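Local coordinates for peptide ABC transporter, peptide-binding protein (PDB 2D5W), which binds oligopeptides, here in complex with a pentapeptide, and probably hands them to an ABC transporter for import across the membrane, at residues S241-K246 / G588-W593; V260-G265 / P283-R288; D294-P299 / W593-Y598. All coordinates share one frame; numbering follows the deposited sequence.

Contact 1: residues S241-K246 / G588-W593; sequences SKYVQK and GAVKKW
Gly588 and Ala589 lie against Lys242 and Tyr243, bringing part of the C-terminal tail back onto the loop that leads into strand 246-251 of a mixed sheet in this periplasmic binding protein fold. The case illustrates how a single tyrosine can tie two loops more than 340 residues apart. Gly588 meets the aliphatic part of a lysine: Lys242 CD stands 3.7 Å from Gly588 O, and Lys242 CB lies 4.0 Å from Gly588 C. The lysine's charged end turns elsewhere, NZ being hydrogen-bonded to the carbonyl of Gly238.

Ala589 meets the ring of Tyr243 off-centre. Tyr243 holds its CG anti to the carbonyl carbon, beside the backbone N (chi1 -62°), and the ring runs on from there to Ala589 and Val590. The CB of Ala589 approaches CE1 of Tyr243 to 3.6 Å, while Ala589 CA makes a CH-pi contact 4.1 Å from the centroid of that ring. The side chain of Ala589 also packs on Val561 of the short strand 560-561.

Val590 supplies the polar part. Its backbone N donates to Tyr243 OH over 3.0 Å in a nearly straight bond, 173° at the hydrogen. A water 2.7 Å from Tyr243 OH donates to that oxygen too, and with its other hydrogen reaches Val590 O at 2.8 Å. The valine side chain adds a lesser contact, its CB lying 3.7 Å from Tyr243 OH. The phenol in turn bonds to the carbonyl of Glu237, so three partners hold one buried hydroxyl oxygen, and OE2 of the same Glu237 forms a salt bridge with NZ of Lys592.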
ATOM      1  N   SER A 241      17.448  12.045 -24.128  1.00 14.79           N
ATOM      2  CA  SER A 241      17.525  13.505 -24.113  1.00 14.64           C
ATOM      3  C   SER A 241      16.189  14.181 -24.435  1.00 13.16           C
ATOM      4  O   SER A 241      15.975  15.343 -24.088  1.00 15.24           O
ATOM      5  CB  SER A 241      18.592  13.989 -25.101  1.00 16.71           C
ATOM      6  OG  SER A 241      18.243  13.666 -26.434  1.00 18.95           O
ATOM      7  N   LYS A 242      15.294  13.450 -25.092  1.00 12.91           N
ATOM      8  CA  LYS A 242      13.990  13.992 -25.464  1.00 12.50           C
ATOM      9  C   LYS A 242      12.957  13.851 -24.353  1.00 11.77           C
ATOM     10  O   LYS A 242      11.822  14.302 -24.495  1.00 12.35           O
ATOM     11  CB  LYS A 242      13.472  13.286 -26.720  1.00 12.81           C
ATOM     12  CG  LYS A 242      14.298  13.546 -27.970  1.00 15.34           C
ATOM     13  CD  LYS A 242      13.743  12.788 -29.164  1.00 18.20           C
ATOM     14  CE  LYS A 242      14.449  13.192 -30.451  1.00 22.55           C
ATOM     15  NZ  LYS A 242      15.913  12.944 -30.385  1.00 24.27           N
ATOM     16  N   TYR A 243      13.358  13.237 -23.247  1.00 10.70           N
ATOM     17  CA  TYR A 243      12.458  13.003 -22.126  1.00 10.35           C
ATOM     18  C   TYR A 243      12.880  13.817 -20.903  1.00 10.28           C
ATOM     19  O   TYR A 243      13.963  14.397 -20.892  1.00 11.19           O
ATOM     20  CB  TYR A 243      12.415  11.499 -21.864  1.00 10.08           C
ATOM     21  CG  TYR A 243      11.868  10.751 -23.069  1.00  9.94           C
ATOM     22  CD1 TYR A 243      10.529  10.366 -23.128  1.00 10.73           C
ATOM     23  CD2 TYR A 243      12.673  10.493 -24.182  1.00 10.78           C
ATOM     24  CE1 TYR A 243      10.002   9.748 -24.262  1.00 11.14           C
ATOM     25  CE2 TYR A 243      12.154   9.875 -25.322  1.00 11.96           C
ATOM     26  CZ  TYR A 243      10.818   9.507 -25.353  1.00 11.41           C
ATOM     27  OH  TYR A 243      10.289   8.910 -26.478  1.00 11.77           O
ATOM     28  N   VAL A 244      12.043  13.868 -19.869  1.00  9.36           N
ATOM     29  CA  VAL A 244      12.386  14.707 -18.723  1.00  9.57           C
ATOM     30  C   VAL A 244      13.693  14.349 -18.026  1.00  9.13           C
ATOM     31  O   VAL A 244      14.033  13.177 -17.842  1.00  9.91           O
ATOM     32  CB  VAL A 244      11.226  14.786 -17.693  1.00 10.35           C
ATOM     33  CG1 VAL A 244       9.985  15.359 -18.368  1.00 12.29           C
ATOM     34  CG2 VAL A 244      10.939  13.427 -17.094  1.00 11.06           C
ATOM     35  N   GLN A 245      14.424  15.390 -17.641  1.00  9.57           N
ATOM     36  CA  GLN A 245      15.726  15.238 -17.001  1.00  9.95           C
ATOM     37  C   GLN A 245      15.694  15.474 -15.501  1.00 10.27           C
ATOM     38  O   GLN A 245      16.659  15.168 -14.797  1.00 10.22           O
ATOM     39  CB  GLN A 245      16.729  16.193 -17.651  1.00 11.94           C
ATOM     40  CG  GLN A 245      16.929  15.960 -19.146  1.00 13.15           C
ATOM     41  CD  GLN A 245      17.415  14.558 -19.460  1.00 13.83           C
ATOM     42  OE1 GLN A 245      18.426  14.103 -18.921  1.00 15.91           O
ATOM     43  NE2 GLN A 245      16.698  13.864 -20.335  1.00 14.55           N
ATOM     44  N   LYS A 246      14.589  16.033 -15.024  1.00 10.63           N
ATOM     45  CA  LYS A 246      14.408  16.309 -13.608  1.00 11.32           C
ATOM     46  C   LYS A 246      12.962  16.025 -13.247  1.00 10.73           C
ATOM     47  O   LYS A 246      12.054  16.338 -14.018  1.00 10.86           O
ATOM     48  CB  LYS A 246      14.717  17.776 -13.296  1.00 14.57           C
ATOM     49  CG  LYS A 246      16.179  18.162 -13.419  1.00 19.84           C
ATOM     50  CD  LYS A 246      16.399  19.595 -12.955  1.00 23.38           C
ATOM     51  CE  LYS A 246      17.867  19.985 -13.023  1.00 25.00           C
ATOM     52  NZ  LYS A 246      18.084  21.388 -12.569  1.00 27.42           N
ATOM     53  N   GLY A 588      10.094  16.103 -28.353  1.00 11.35           N
ATOM     54  CA  GLY A 588      10.305  14.934 -29.184  1.00 11.99           C
ATOM     55  C   GLY A 588       9.879  13.635 -28.527  1.00 11.38           C
ATOM     56  O   GLY A 588      10.002  12.571 -29.129  1.00 12.04           O
ATOM     57  N   ALA A 589       9.382  13.708 -27.295  1.00 11.14           N
ATOM     58  CA  ALA A 589       8.944  12.503 -26.595  1.00 11.15           C
ATOM     59  C   ALA A 589       7.868  11.808 -27.426  1.00 11.31           C
ATOM     60  O   ALA A 589       6.920  12.445 -27.890  1.00 11.57           O
ATOM     61  CB  ALA A 589       8.401  12.860 -25.221  1.00 10.42           C
ATOM     62  N   VAL A 590       8.017  10.499 -27.606  1.00 11.08           N
ATOM     63  CA  VAL A 590       7.084   9.719 -28.408  1.00 11.75           C
ATOM     64  C   VAL A 590       5.987   9.060 -27.578  1.00 10.89           C
ATOM     65  O   VAL A 590       6.262   8.239 -26.701  1.00 10.76           O
ATOM     66  CB  VAL A 590       7.840   8.628 -29.203  1.00 11.79           C
ATOM     67  CG1 VAL A 590       6.866   7.820 -30.041  1.00 12.59           C
ATOM     68  CG2 VAL A 590       8.896   9.274 -30.089  1.00 13.32           C
ATOM     69  N   LYS A 591       4.739   9.420 -27.864  1.00 11.42           N
ATOM     70  CA  LYS A 591       3.600   8.858 -27.148  1.00 12.02           C
ATOM     71  C   LYS A 591       3.495   7.362 -27.432  1.00 12.71           C
ATOM     72  O   LYS A 591       3.483   6.943 -28.592  1.00 13.86           O
ATOM     73  CB  LYS A 591       2.314   9.564 -27.581  1.00 12.63           C
ATOM     74  CG  LYS A 591       1.096   9.159 -26.777  1.00 13.12           C
ATOM     75  CD  LYS A 591      -0.149   9.895 -27.245  1.00 13.50           C
ATOM     76  CE  LYS A 591      -1.353   9.524 -26.395  1.00 14.63           C
ATOM     77  NZ  LYS A 591      -2.595  10.181 -26.883  1.00 15.80           N
ATOM     78  N   LYS A 592       3.422   6.565 -26.371  1.00 12.34           N
ATOM     79  CA  LYS A 592       3.326   5.111 -26.494  1.00 13.30           C
ATOM     80  C   LYS A 592       2.103   4.554 -25.771  1.00 13.71           C
ATOM     81  O   LYS A 592       1.690   3.418 -26.018  1.00 16.30           O
ATOM     82  CB  LYS A 592       4.585   4.451 -25.922  1.00 15.06           C
ATOM     83  CG  LYS A 592       5.851   4.716 -26.709  1.00 19.06           C
ATOM     84  CD  LYS A 592       5.777   4.098 -28.093  1.00 22.82           C
ATOM     85  CE  LYS A 592       7.067   4.324 -28.859  1.00 23.60           C
ATOM     86  NZ  LYS A 592       8.240   3.742 -28.151  1.00 28.05           N
ATOM     87  N   TRP A 593       1.533   5.351 -24.875  1.00 12.64           N
ATOM     88  CA  TRP A 593       0.362   4.941 -24.113  1.00 12.85           C
ATOM     89  C   TRP A 593      -0.681   6.048 -24.130  1.00 12.76           C
ATOM     90  O   TRP A 593      -0.339   7.220 -24.271  1.00 13.62           O
ATOM     91  CB  TRP A 593       0.749   4.646 -22.658  1.00 12.75           C
ATOM     92  CG  TRP A 593       1.855   3.652 -22.518  1.00 12.33           C
ATOM     93  CD1 TRP A 593       3.196   3.906 -22.532  1.00 12.16           C
ATOM     94  CD2 TRP A 593       1.716   2.229 -22.416  1.00 12.49           C
ATOM     95  NE1 TRP A 593       3.901   2.729 -22.450  1.00 13.06           N
ATOM     96  CE2 TRP A 593       3.018   1.685 -22.379  1.00 13.00           C
ATOM     97  CE3 TRP A 593       0.618   1.361 -22.356  1.00 14.03           C
ATOM     98  CZ2 TRP A 593       3.253   0.308 -22.284  1.00 13.98           C
ATOM     99  CZ3 TRP A 593       0.851  -0.007 -22.263  1.00 14.73           C
ATOM    100  CH2 TRP A 593       2.159  -0.518 -22.227  1.00 14.18           C
TER
HETATM  101  O   HOH W   1       8.588   6.883 -25.864  1.00 16.88           O

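Contact 2: residues V260-G265 / P283-R288; sequences VAVIGG and PQLVRR
The backbones of 260-265 and 283-288 come nearest at Ile263, in the last turn of helix 255-264, and Leu285, whose CA atoms are 5.8 Å apart. No hydrogen bond crosses between them, and Ile263 carries most of the contact: its CG1-CD1 arm and its CG2 methyl both take part. CD1 of Ile263 presses onto the backbone of the facing helix, 3.3 Å from Gln284 O, and also lies 3.8 Å from Gln284 CG. CG1 of Ile263 meets CD1 of Leu285 at 3.7 Å, the two side chains crossing obliquely. The other branch, CG2 of Ile263, sits 3.7 Å from CG of Arg288.

Helix 255-264 forms the connection of a beta-alpha-beta crossover: it links strand 246-251 to strand 269-270, parallel strands of one mixed sheet with strand 7-12 between them. The short helix 283-286 packs on its end, and this pair in turn meets another sheet, since Val262 and Leu285 both touch Val555 of strand 544-557. Leu285 also reaches back to Leu259, one turn earlier on the longer helix. Leu285 CG is anti to the backbone N (chi1 174°); the CD1 it carries lies 4.3 Å from Val262 CG1, a looser contact than the one to Ile263.

Arg288 covers the outer side. Bends at chi2 and chi3, -79° and -81°, place CD and NE so that the chain curls past CG2 of Ile263, the two side chains crossing at about a right angle, with NE of Arg288 3.9 Å from Ile263 CG2. Its guanidinium only comes near the carbonyl of Ile263. That oxygen is hydrogen-bonded to NH2 of Arg292, whose NH1 bonds to Arg288 O; one arginine side chain thus links the backbones of the two segments.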
ATOM      1  N   VAL A 260      -5.739  23.917  -5.087  1.00  8.84           N
ATOM      2  CA  VAL A 260      -5.484  25.284  -5.525  1.00  9.56           C
ATOM      3  C   VAL A 260      -4.175  25.349  -6.315  1.00  9.48           C
ATOM      4  O   VAL A 260      -4.108  25.984  -7.368  1.00  9.15           O
ATOM      5  CB  VAL A 260      -5.419  26.253  -4.314  1.00 10.13           C
ATOM      6  CG1 VAL A 260      -4.950  27.632  -4.759  1.00 11.02           C
ATOM      7  CG2 VAL A 260      -6.795  26.357  -3.661  1.00 12.56           C
ATOM      8  N   ALA A 261      -3.137  24.683  -5.818  1.00  9.04           N
ATOM      9  CA  ALA A 261      -1.852  24.684  -6.512  1.00  8.40           C
ATOM     10  C   ALA A 261      -1.978  24.023  -7.889  1.00  8.16           C
ATOM     11  O   ALA A 261      -1.422  24.507  -8.879  1.00  9.50           O
ATOM     12  CB  ALA A 261      -0.801  23.962  -5.669  1.00  9.76           C
ATOM     13  N   VAL A 262      -2.717  22.923  -7.959  1.00  8.96           N
ATOM     14  CA  VAL A 262      -2.902  22.225  -9.228  1.00  9.24           C
ATOM     15  C   VAL A 262      -3.649  23.109 -10.229  1.00  9.49           C
ATOM     16  O   VAL A 262      -3.284  23.176 -11.405  1.00  9.98           O
ATOM     17  CB  VAL A 262      -3.657  20.890  -9.017  1.00  8.95           C
ATOM     18  CG1 VAL A 262      -4.055  20.287 -10.360  1.00 10.08           C
ATOM     19  CG2 VAL A 262      -2.766  19.912  -8.255  1.00 10.25           C
ATOM     20  N   ILE A 263      -4.686  23.800  -9.765  1.00  9.35           N
ATOM     21  CA  ILE A 263      -5.441  24.687 -10.646  1.00  9.70           C
ATOM     22  C   ILE A 263      -4.536  25.810 -11.159  1.00  9.70           C
ATOM     23  O   ILE A 263      -4.648  26.230 -12.314  1.00 10.24           O
ATOM     24  CB  ILE A 263      -6.644  25.315  -9.906  1.00  9.70           C
ATOM     25  CG1 ILE A 263      -7.651  24.223  -9.529  1.00 10.98           C
ATOM     26  CG2 ILE A 263      -7.305  26.379 -10.779  1.00 10.98           C
ATOM     27  CD1 ILE A 263      -8.759  24.698  -8.616  1.00 12.80           C
ATOM     28  N   GLY A 264      -3.635  26.276 -10.297  1.00  9.47           N
ATOM     29  CA  GLY A 264      -2.725  27.359 -10.642  1.00 10.48           C
ATOM     30  C   GLY A 264      -1.812  27.138 -11.833  1.00 10.68           C
ATOM     31  O   GLY A 264      -1.358  28.105 -12.451  1.00 11.80           O
ATOM     32  N   GLY A 265      -1.503  25.881 -12.135  1.00 10.47           N
ATOM     33  CA  GLY A 265      -0.676  25.584 -13.292  1.00 11.56           C
ATOM     34  C   GLY A 265       0.794  25.261 -13.113  1.00 10.67           C
ATOM     35  O   GLY A 265       1.443  24.884 -14.086  1.00 12.72           O
ATOM     36  N   PRO A 283     -16.001  22.181  -9.746  1.00 13.60           N
ATOM     37  CA  PRO A 283     -16.030  23.214 -10.785  1.00 13.70           C
ATOM     38  C   PRO A 283     -14.798  24.113 -10.857  1.00 12.98           C
ATOM     39  O   PRO A 283     -14.392  24.518 -11.947  1.00 13.85           O
ATOM     40  CB  PRO A 283     -17.309  23.991 -10.466  1.00 15.44           C
ATOM     41  CG  PRO A 283     -17.452  23.818  -8.987  1.00 16.16           C
ATOM     42  CD  PRO A 283     -17.106  22.364  -8.791  1.00 14.98           C
ATOM     43  N   GLN A 284     -14.200  24.428  -9.710  1.00 12.38           N
ATOM     44  CA  GLN A 284     -13.023  25.290  -9.712  1.00 12.75           C
ATOM     45  C   GLN A 284     -11.861  24.670 -10.482  1.00 13.00           C
ATOM     46  O   GLN A 284     -10.980  25.385 -10.964  1.00 15.37           O
ATOM     47  CB  GLN A 284     -12.584  25.640  -8.282  1.00 13.21           C
ATOM     48  CG  GLN A 284     -12.343  24.461  -7.364  1.00 13.48           C
ATOM     49  CD  GLN A 284     -13.562  24.111  -6.534  1.00 13.04           C
ATOM     50  OE1 GLN A 284     -14.663  23.949  -7.060  1.00 13.56           O
ATOM     51  NE2 GLN A 284     -13.367  23.986  -5.225  1.00 15.42           N
ATOM     52  N   LEU A 285     -11.857  23.344 -10.597  1.00 11.96           N
ATOM     53  CA  LEU A 285     -10.807  22.650 -11.339  1.00 11.65           C
ATOM     54  C   LEU A 285     -11.257  22.410 -12.776  1.00 11.15           C
ATOM     55  O   LEU A 285     -10.551  22.752 -13.724  1.00 10.93           O
ATOM     56  CB  LEU A 285     -10.475  21.302 -10.688  1.00 11.81           C
ATOM     57  CG  LEU A 285      -9.483  20.425 -11.463  1.00 11.66           C
ATOM     58  CD1 LEU A 285      -8.099  21.056 -11.450  1.00 13.33           C
ATOM     59  CD2 LEU A 285      -9.438  19.040 -10.842  1.00 12.61           C
ATOM     60  N   VAL A 286     -12.437  21.824 -12.930  1.00 11.23           N
ATOM     61  CA  VAL A 286     -12.972  21.522 -14.251  1.00 12.25           C
ATOM     62  C   VAL A 286     -13.053  22.744 -15.165  1.00 11.64           C
ATOM     63  O   VAL A 286     -12.694  22.673 -16.342  1.00 12.74           O
ATOM     64  CB  VAL A 286     -14.367  20.867 -14.132  1.00 12.13           C
ATOM     65  CG1 VAL A 286     -14.977  20.667 -15.511  1.00 13.92           C
ATOM     66  CG2 VAL A 286     -14.244  19.529 -13.410  1.00 14.87           C
ATOM     67  N   ARG A 287     -13.500  23.870 -14.624  1.00 10.91           N
ATOM     68  CA  ARG A 287     -13.630  25.079 -15.429  1.00 11.34           C
ATOM     69  C   ARG A 287     -12.303  25.732 -15.784  1.00 11.96           C
ATOM     70  O   ARG A 287     -12.255  26.629 -16.621  1.00 12.56           O
ATOM     71  CB  ARG A 287     -14.535  26.080 -14.715  1.00 11.66           C
ATOM     72  CG  ARG A 287     -15.960  25.580 -14.585  1.00 11.30           C
ATOM     73  CD  ARG A 287     -16.833  26.574 -13.855  1.00 12.30           C
ATOM     74  NE  ARG A 287     -18.240  26.203 -13.934  1.00 14.24           N
ATOM     75  CZ  ARG A 287     -19.243  27.009 -13.602  1.00 14.49           C
ATOM     76  NH1 ARG A 287     -20.495  26.587 -13.710  1.00 16.29           N
ATOM     77  NH2 ARG A 287     -18.994  28.236 -13.163  1.00 15.58           N
ATOM     78  N   ARG A 288     -11.221  25.276 -15.161  1.00 11.40           N
ATOM     79  CA  ARG A 288      -9.903  25.832 -15.442  1.00 11.93           C
ATOM     80  C   ARG A 288      -9.052  24.879 -16.284  1.00 11.70           C
ATOM     81  O   ARG A 288      -7.915  25.197 -16.634  1.00 13.46           O
ATOM     82  CB  ARG A 288      -9.187  26.165 -14.127  1.00 11.30           C
ATOM     83  CG  ARG A 288      -9.716  27.419 -13.447  1.00 12.79           C
ATOM     84  CD  ARG A 288      -9.165  28.676 -14.109  1.00 14.40           C
ATOM     85  NE  ARG A 288      -7.812  28.984 -13.647  1.00 15.77           N
ATOM     86  CZ  ARG A 288      -6.779  29.239 -14.446  1.00 16.25           C
ATOM     87  NH1 ARG A 288      -5.590  29.513 -13.926  1.00 18.14           N
ATOM     88  NH2 ARG A 288      -6.929  29.210 -15.762  1.00 18.12           N
TER

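Contact 3: residues D294-P299 / W593-Y598; sequences DIWFVP and WDQAKY
Trp296 presents one face of its indole to Gln595. The CG of Gln595 stands 3.5 Å from the centroid of the five-membered ring of Trp296, 16° off the ring normal, a CH-pi contact over the face of that ring but off-centre on the indole as a whole. Gln595 CB stands above CE2 of Trp296, 3.7 Å away. At the far end of the indole, Ala596 takes over, its CA 3.6 Å from Trp296 CZ3, with its backbone N over the face.

Phe297 turns its side chain away, in the alternation of a strand, but its backbone bonds to Leu600 further along the tail. Val298 again faces the tail: its CG2 lies 3.6 Å from Gln595 NE2. A bend at chi2 (64°) sets the CD of Gln595 off toward the valine, and NE2 gives its hydrogen bond to the carbonyl of Ala565. The other methyl, Val298 CG1, approaches Tyr598 O at 3.8 Å, and Pro299 CD is near the same oxygen.

Methylenes laid over an indole face in this way exemplify CH-pi packing, used here to seat the C-terminal tail against strand 293-308 of a mixed sheet in the periplasmic binding protein fold.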
ATOM      1  N   ASP A 294      -5.795  17.795 -18.682  1.00 10.30           N
ATOM      2  CA  ASP A 294      -6.785  16.755 -18.909  1.00 10.48           C
ATOM      3  C   ASP A 294      -7.003  16.126 -17.537  1.00 10.29           C
ATOM      4  O   ASP A 294      -6.061  15.993 -16.747  1.00 10.99           O
ATOM      5  CB  ASP A 294      -6.278  15.693 -19.889  1.00 12.35           C
ATOM      6  CG  ASP A 294      -6.265  16.188 -21.319  1.00 14.20           C
ATOM      7  OD1 ASP A 294      -5.185  16.575 -21.807  1.00 18.71           O
ATOM      8  OD2 ASP A 294      -7.345  16.204 -21.947  1.00 19.14           O
ATOM      9  N   ILE A 295      -8.247  15.772 -17.242  1.00 10.07           N
ATOM     10  CA  ILE A 295      -8.586  15.157 -15.966  1.00  9.45           C
ATOM     11  C   ILE A 295      -9.095  13.750 -16.239  1.00 10.37           C
ATOM     12  O   ILE A 295      -9.995  13.556 -17.057  1.00 11.48           O
ATOM     13  CB  ILE A 295      -9.685  15.955 -15.237  1.00 10.35           C
ATOM     14  CG1 ILE A 295      -9.240  17.411 -15.071  1.00 11.81           C
ATOM     15  CG2 ILE A 295      -9.976  15.320 -13.877  1.00 11.66           C
ATOM     16  CD1 ILE A 295     -10.330  18.333 -14.564  1.00 13.55           C
ATOM     17  N   TRP A 296      -8.516  12.771 -15.554  1.00  9.50           N
ATOM     18  CA  TRP A 296      -8.891  11.370 -15.720  1.00 10.29           C
ATOM     19  C   TRP A 296      -9.224  10.728 -14.384  1.00  9.97           C
ATOM     20  O   TRP A 296      -8.704  11.139 -13.349  1.00 11.44           O
ATOM     21  CB  TRP A 296      -7.737  10.570 -16.329  1.00 10.08           C
ATOM     22  CG  TRP A 296      -7.157  11.139 -17.574  1.00 10.44           C
ATOM     23  CD1 TRP A 296      -6.050  11.930 -17.682  1.00 11.19           C
ATOM     24  CD2 TRP A 296      -7.639  10.936 -18.902  1.00 11.51           C
ATOM     25  NE1 TRP A 296      -5.808  12.229 -19.004  1.00 12.17           N
ATOM     26  CE2 TRP A 296      -6.770  11.630 -19.772  1.00 12.26           C
ATOM     27  CE3 TRP A 296      -8.722  10.231 -19.444  1.00 13.31           C
ATOM     28  CZ2 TRP A 296      -6.952  11.640 -21.161  1.00 14.66           C
ATOM     29  CZ3 TRP A 296      -8.902  10.240 -20.822  1.00 15.21           C
ATOM     30  CH2 TRP A 296      -8.020  10.941 -21.665  1.00 15.16           C
ATOM     31  N   PHE A 297     -10.079   9.712 -14.417  1.00 10.06           N
ATOM     32  CA  PHE A 297     -10.448   8.970 -13.215  1.00 10.80           C
ATOM     33  C   PHE A 297     -10.132   7.511 -13.507  1.00 11.24           C
ATOM     34  O   PHE A 297     -10.698   6.916 -14.424  1.00 12.96           O
ATOM     35  CB  PHE A 297     -11.934   9.154 -12.910  1.00 11.15           C
ATOM     36  CG  PHE A 297     -12.287  10.547 -12.480  1.00 11.60           C
ATOM     37  CD1 PHE A 297     -12.277  10.899 -11.136  1.00 12.89           C
ATOM     38  CD2 PHE A 297     -12.605  11.517 -13.424  1.00 11.89           C
ATOM     39  CE1 PHE A 297     -12.579  12.198 -10.737  1.00 14.20           C
ATOM     40  CE2 PHE A 297     -12.908  12.821 -13.036  1.00 13.79           C
ATOM     41  CZ  PHE A 297     -12.895  13.161 -11.690  1.00 14.51           C
ATOM     42  N   VAL A 298      -9.221   6.938 -12.727  1.00 11.53           N
ATOM     43  CA  VAL A 298      -8.804   5.561 -12.941  1.00 12.23           C
ATOM     44  C   VAL A 298      -9.212   4.628 -11.813  1.00 13.90           C
ATOM     45  O   VAL A 298      -8.770   4.780 -10.679  1.00 12.92           O
ATOM     46  CB  VAL A 298      -7.267   5.481 -13.110  1.00 12.81           C
ATOM     47  CG1 VAL A 298      -6.835   4.041 -13.354  1.00 14.82           C
ATOM     48  CG2 VAL A 298      -6.826   6.373 -14.262  1.00 13.68           C
ATOM     49  N   PRO A 299     -10.080   3.650 -12.112  1.00 16.65           N
ATOM     50  CA  PRO A 299     -10.502   2.715 -11.069  1.00 17.03           C
ATOM     51  C   PRO A 299      -9.334   1.817 -10.674  1.00 16.44           C
ATOM     52  O   PRO A 299      -8.474   1.506 -11.495  1.00 19.52           O
ATOM     53  CB  PRO A 299     -11.628   1.934 -11.743  1.00 20.19           C
ATOM     54  CG  PRO A 299     -12.215   2.944 -12.672  1.00 19.88           C
ATOM     55  CD  PRO A 299     -10.976   3.564 -13.279  1.00 19.25           C
ATOM     56  N   TRP A 593       1.533   5.351 -24.875  1.00 12.64           N
ATOM     57  CA  TRP A 593       0.362   4.941 -24.113  1.00 12.85           C
ATOM     58  C   TRP A 593      -0.681   6.048 -24.130  1.00 12.76           C
ATOM     59  O   TRP A 593      -0.339   7.220 -24.271  1.00 13.62           O
ATOM     60  CB  TRP A 593       0.749   4.646 -22.658  1.00 12.75           C
ATOM     61  CG  TRP A 593       1.855   3.652 -22.518  1.00 12.33           C
ATOM     62  CD1 TRP A 593       3.196   3.906 -22.532  1.00 12.16           C
ATOM     63  CD2 TRP A 593       1.716   2.229 -22.416  1.00 12.49           C
ATOM     64  NE1 TRP A 593       3.901   2.729 -22.450  1.00 13.06           N
ATOM     65  CE2 TRP A 593       3.018   1.685 -22.379  1.00 13.00           C
ATOM     66  CE3 TRP A 593       0.618   1.361 -22.356  1.00 14.03           C
ATOM     67  CZ2 TRP A 593       3.253   0.308 -22.284  1.00 13.98           C
ATOM     68  CZ3 TRP A 593       0.851  -0.007 -22.263  1.00 14.73           C
ATOM     69  CH2 TRP A 593       2.159  -0.518 -22.227  1.00 14.18           C
ATOM     70  N   ASP A 594      -1.950   5.677 -24.010  1.00 13.56           N
ATOM     71  CA  ASP A 594      -3.021   6.663 -23.957  1.00 14.39           C
ATOM     72  C   ASP A 594      -3.889   6.325 -22.759  1.00 13.59           C
ATOM     73  O   ASP A 594      -4.348   5.193 -22.607  1.00 14.40           O
ATOM     74  CB  ASP A 594      -3.882   6.664 -25.217  1.00 16.86           C
ATOM     75  CG  ASP A 594      -4.907   7.787 -25.200  1.00 18.32           C
ATOM     76  OD1 ASP A 594      -4.518   8.956 -25.417  1.00 20.33           O
ATOM     77  OD2 ASP A 594      -6.096   7.509 -24.944  1.00 20.18           O
ATOM     78  N   GLN A 595      -4.125   7.326 -21.923  1.00 13.08           N
ATOM     79  CA  GLN A 595      -4.898   7.153 -20.704  1.00 12.05           C
ATOM     80  C   GLN A 595      -6.365   6.755 -20.865  1.00 12.68           C
ATOM     81  O   GLN A 595      -6.908   6.038 -20.030  1.00 12.97           O
ATOM     82  CB  GLN A 595      -4.816   8.439 -19.877  1.00 12.18           C
ATOM     83  CG  GLN A 595      -5.479   8.336 -18.524  1.00 11.15           C
ATOM     84  CD  GLN A 595      -4.800   7.322 -17.632  1.00 10.11           C
ATOM     85  OE1 GLN A 595      -3.757   7.596 -17.035  1.00 10.86           O
ATOM     86  NE2 GLN A 595      -5.379   6.134 -17.550  1.00 10.92           N
ATOM     87  N   ALA A 596      -6.998   7.212 -21.938  1.00 14.77           N
ATOM     88  CA  ALA A 596      -8.415   6.942 -22.169  1.00 15.96           C
ATOM     89  C   ALA A 596      -8.913   5.517 -21.920  1.00 17.27           C
ATOM     90  O   ALA A 596      -9.846   5.310 -21.141  1.00 17.94           O
ATOM     91  CB  ALA A 596      -8.797   7.380 -23.579  1.00 17.53           C
ATOM     92  N   LYS A 597      -8.291   4.541 -22.569  1.00 18.57           N
ATOM     93  CA  LYS A 597      -8.721   3.149 -22.443  1.00 20.09           C
ATOM     94  C   LYS A 597      -8.635   2.531 -21.048  1.00 19.92           C
ATOM     95  O   LYS A 597      -9.253   1.497 -20.793  1.00 20.82           O
ATOM     96  CB  LYS A 597      -7.944   2.273 -23.428  1.00 22.08           C
ATOM     97  CG  LYS A 597      -6.466   2.132 -23.110  1.00 22.70           C
ATOM     98  CD  LYS A 597      -5.756   1.257 -24.134  1.00 24.76           C
ATOM     99  CE  LYS A 597      -5.681   1.938 -25.491  1.00 24.88           C
ATOM    100  NZ  LYS A 597      -4.896   3.205 -25.429  1.00 24.38           N
ATOM    101  N   TYR A 598      -7.886   3.156 -20.146  1.00 17.56           N
ATOM    102  CA  TYR A 598      -7.740   2.627 -18.792  1.00 16.33           C
ATOM    103  C   TYR A 598      -8.540   3.425 -17.770  1.00 15.65           C
ATOM    104  O   TYR A 598      -8.610   3.050 -16.600  1.00 17.12           O
ATOM    105  CB  TYR A 598      -6.270   2.648 -18.375  1.00 14.42           C
ATOM    106  CG  TYR A 598      -5.325   2.090 -19.406  1.00 14.40           C
ATOM    107  CD1 TYR A 598      -5.302   0.727 -19.701  1.00 13.82           C
ATOM    108  CD2 TYR A 598      -4.461   2.931 -20.103  1.00 15.18           C
ATOM    109  CE1 TYR A 598      -4.437   0.217 -20.668  1.00 13.92           C
ATOM    110  CE2 TYR A 598      -3.598   2.435 -21.069  1.00 14.15           C
ATOM    111  CZ  TYR A 598      -3.590   1.080 -21.348  1.00 13.08           C
ATOM    112  OH  TYR A 598      -2.739   0.607 -22.319  1.00 15.59           O
TER

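How the contacts relate
All three contacts are partly buried and lie well out in the chain, the centre of contact 3 about 21 Å and those of the other two about 28 Å from the chain's centre. Contacts 1 and 3 hold successive parts of one C-terminal tail, their segments overlapping at Trp593, which touches neither partner segment. Contact 1 relies on a hydroxyl, a backbone N-H and a water, contact 3 on an indole face without any hydrogen bond across it. Contact 2 joins the last turn of helix 255-264 to helix 283-286 and the residues after it by aliphatic packing. It touches contact 3 where Leu285 CG meets Ile295 CD1 at 3.8 Å. Contacts 1 and 2 do not touch.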